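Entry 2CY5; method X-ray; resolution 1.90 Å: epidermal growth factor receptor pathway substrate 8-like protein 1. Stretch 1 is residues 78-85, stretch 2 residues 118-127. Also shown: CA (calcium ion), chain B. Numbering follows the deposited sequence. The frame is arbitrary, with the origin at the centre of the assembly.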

# COMPACT_ATOMS: atom_id res chain seq x y z
N ALA A 78 -10.39 6.26 -4.91
CA ALA A 78 -9.72 5.71 -3.72
C ALA A 78 -9.56 6.74 -2.60
O ALA A 78 -9.33 6.36 -1.48
N ILE A 79 -9.67 8.04 -2.82
CA ILE A 79 -9.48 9.00 -1.67
C ILE A 79 -10.71 9.18 -0.83
O ILE A 79 -11.72 9.60 -1.33
N VAL A 80 -10.68 8.97 0.45
CA VAL A 80 -11.90 9.02 1.18
C VAL A 80 -11.87 10.29 1.92
O VAL A 80 -12.91 10.73 2.31
N ARG A 81 -10.71 10.88 2.18
CA ARG A 81 -10.68 12.16 2.89
C ARG A 81 -9.39 12.95 2.67
O ARG A 81 -8.27 12.34 2.63
N CYS A 82 -9.47 14.31 2.66
CA CYS A 82 -8.21 15.04 2.49
C CYS A 82 -8.33 16.24 3.42
O CYS A 82 -9.35 16.92 3.31
N ASP A 83 -7.40 16.51 4.34
CA ASP A 83 -7.50 17.65 5.25
C ASP A 83 -6.11 18.22 5.45
O ASP A 83 -5.09 17.64 4.97
N ALA A 84 -6.01 19.40 6.04
CA ALA A 84 -4.71 19.97 6.31
C ALA A 84 -4.81 20.26 7.80
O ALA A 84 -5.86 20.69 8.28
N VAL A 85 -3.76 20.11 8.56
CA VAL A 85 -3.90 20.36 9.99
C VAL A 85 -2.59 20.80 10.56
O VAL A 85 -1.56 20.49 9.97
N GLY A 118 2.76 25.10 1.57
CA GLY A 118 1.85 24.73 2.67
C GLY A 118 0.96 23.56 2.25
O GLY A 118 0.85 23.20 1.07
N ALA A 119 0.18 23.07 3.17
CA ALA A 119 -0.70 21.90 2.94
C ALA A 119 -2.06 22.42 2.57
O ALA A 119 -2.82 21.74 1.93
N GLU A 120 -2.39 23.66 3.00
CA GLU A 120 -3.74 24.19 2.73
C GLU A 120 -4.04 24.36 1.25
O GLU A 120 -5.20 24.05 0.82
N LEU A 121 -3.04 24.75 0.52
CA LEU A 121 -3.22 24.95 -0.95
C LEU A 121 -3.37 23.64 -1.58
O LEU A 121 -4.16 23.47 -2.51
N ILE A 122 -2.69 22.62 -1.05
CA ILE A 122 -2.80 21.29 -1.76
C ILE A 122 -4.13 20.64 -1.45
O ILE A 122 -4.73 20.01 -2.35
N ARG A 123 -4.58 20.76 -0.18
CA ARG A 123 -5.90 20.31 0.26
C ARG A 123 -6.99 20.92 -0.65
O ARG A 123 -7.84 20.17 -1.14
N GLU A 124 -6.91 22.21 -0.95
CA GLU A 124 -7.99 22.77 -1.77
C GLU A 124 -7.94 22.23 -3.10
O GLU A 124 -9.00 22.03 -3.61
N ASP A 125 -6.77 21.99 -3.69
CA ASP A 125 -6.66 21.45 -5.01
C ASP A 125 -7.20 20.02 -5.12
O ASP A 125 -8.06 19.66 -5.98
N ILE A 126 -6.81 19.20 -4.13
CA ILE A 126 -7.34 17.81 -4.18
C ILE A 126 -8.78 17.84 -3.93
O ILE A 126 -9.54 17.15 -4.60
N GLN A 127 -9.24 18.66 -2.99
CA GLN A 127 -10.74 18.64 -2.71
C GLN A 127 -11.53 19.16 -3.98
O GLN A 127 -12.62 18.64 -4.29

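Helix 118-127 packs nearly antiparallel (161°) on strand 79-85, the axes approaching to 7.5 Å, and no direct hydrogen bond joins the two; apolar contacts, an arginine stem and two waters make the interface. Gly118, with a positive phi that suits glycine, stays out of reach. Ala119 points toward the strand and sets its CB 3.8 Å from Ala84 CB; with two methyls meeting, the backbones come close, CA to CA 5.6 Å. Glu120 leaves the helix sideways, but its t, p side chain curls back so that OE2 lies 3.7 Å from Ala84 CB, while OE1 forms a salt bridge with Arg123 one turn on (2.6 Å to NE, 2.9 Å to NH2). Leu121 and Ile122 (m, t) make no contact with the strand. Arg123 points toward it, extended at first (t, t) and then bent by chi3 p: its CA is 3.9 Å from Cys82 SG, and its CD lies 3.7 Å from Ala84 N and 3.8 Å from Asp83 OD2. That carboxylate also accepts a weak hydrogen bond from Ala84 N (2.8 Å to OD2), and Asp83 OD1 pairs with Arg81 NH2 at 3.2 Å in a salt bridge within the strand. Glu124 points away. Asp125 (t) is also clear of the strand and binds the calcium ion through OD1 at 2.4 Å, alongside five waters. Ile126 (m, t) points toward the strand, its CG2 3.8 Å from the SG of Cys82 (chi1 t) and 4.5 Å from Ile79 CD1. Gln127 (t, p) starts sideways, yet its end nears the strand, where water links OE1 to the Cys82 backbone: water 1 accepts from Cys82 N (2.9 Å) and donates to Gln127 OE1 (2.7 Å); water 2 accepts from Arg123 NH1 (2.7 Å) and donates to Cys82 O (3.3 Å) and Gln127 OE1 (3.0 Å).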

# COMPACT_ATOMS: atom_id res chain seq x y z
CB ALA A 78 -8.30 5.18 -4.16
CB ILE A 79 -8.94 10.38 -2.28
CG1 ILE A 79 -7.70 10.02 -3.09
CG2 ILE A 79 -8.68 11.41 -1.25
CD1 ILE A 79 -7.02 11.23 -3.74
CB VAL A 80 -12.13 7.76 2.12
CG1 VAL A 80 -11.22 6.57 1.78
CG2 VAL A 80 -11.67 8.04 3.50
CB ARG A 81 -10.77 12.01 4.39
CG ARG A 81 -10.96 13.40 4.96
CD ARG A 81 -11.72 13.42 6.33
NE ARG A 81 -11.82 14.75 6.88
CZ ARG A 81 -11.92 14.99 8.16
NH1 ARG A 81 -11.98 13.97 9.03
NH2 ARG A 81 -11.81 16.25 8.57
CB CYS A 82 -8.10 15.49 1.01
SG CYS A 82 -6.62 16.52 0.84
CB ASP A 83 -8.01 17.27 6.54
CG ASP A 83 -8.75 18.49 7.29
OD1 ASP A 83 -9.34 18.33 8.37
OD2 ASP A 83 -8.74 19.61 6.78
CB ALA A 84 -4.46 21.23 5.57
CB VAL A 85 -4.49 19.13 10.76
CG1 VAL A 85 -3.61 17.96 10.64
CG2 VAL A 85 -4.69 19.47 12.25
CB ALA A 119 -0.88 21.08 4.37
CB GLU A 120 -3.91 25.58 3.35
CG GLU A 120 -5.33 25.94 3.23
CD GLU A 120 -6.18 25.07 4.18
OE1 GLU A 120 -7.35 24.82 3.74
OE2 GLU A 120 -5.67 24.69 5.32
CB LEU A 121 -1.98 25.66 -1.50
CG LEU A 121 -1.94 26.08 -2.97
CD1 LEU A 121 -2.95 27.16 -3.19
CD2 LEU A 121 -0.60 26.66 -3.41
CB ILE A 122 -1.60 20.30 -1.35
CG1 ILE A 122 -0.19 20.93 -1.67
CG2 ILE A 122 -1.75 18.99 -2.12
CD1 ILE A 122 1.04 20.18 -0.92
CB ARG A 123 -6.18 20.72 1.69
CG ARG A 123 -7.64 20.38 2.10
CD ARG A 123 -7.97 21.08 3.38
NE ARG A 123 -8.20 22.45 2.94
CZ ARG A 123 -9.27 22.78 2.21
NH1 ARG A 123 -10.18 21.86 1.87
NH2 ARG A 123 -9.41 24.02 1.80
CB GLU A 124 -7.88 24.33 -1.90
CG GLU A 124 -8.41 25.12 -0.76
CD GLU A 124 -8.04 26.65 -1.08
OE1 GLU A 124 -6.95 27.18 -0.61
OE2 GLU A 124 -8.79 27.25 -1.88
CB ASP A 125 -5.18 21.49 -5.41
CG ASP A 125 -4.97 21.13 -6.90
OD1 ASP A 125 -5.97 21.00 -7.62
OD2 ASP A 125 -3.83 21.05 -7.37
CB ILE A 126 -6.63 16.94 -3.07
CG1 ILE A 126 -5.14 16.85 -3.57
CG2 ILE A 126 -7.46 15.59 -2.75
CD1 ILE A 126 -4.19 16.13 -2.47
CB GLN A 127 -11.08 19.56 -1.56
CG GLN A 127 -12.54 19.47 -1.16
CD GLN A 127 -12.99 18.03 -0.82
OE1 GLN A 127 -12.37 17.37 0.07
NE2 GLN A 127 -14.05 17.51 -1.54
CA CA B . -6.65 21.33 -9.87
O HOH W 1 -12.06 15.33 1.80
O HOH W 2 -11.03 19.33 1.83
O HOH W 3 -4.48 20.35 -10.09
O HOH W 4 -8.49 20.91 -8.58
O HOH W 5 -7.12 19.25 -11.05
O HOH W 6 -6.37 23.55 -9.18
O HOH W 7 -8.52 22.45 -10.93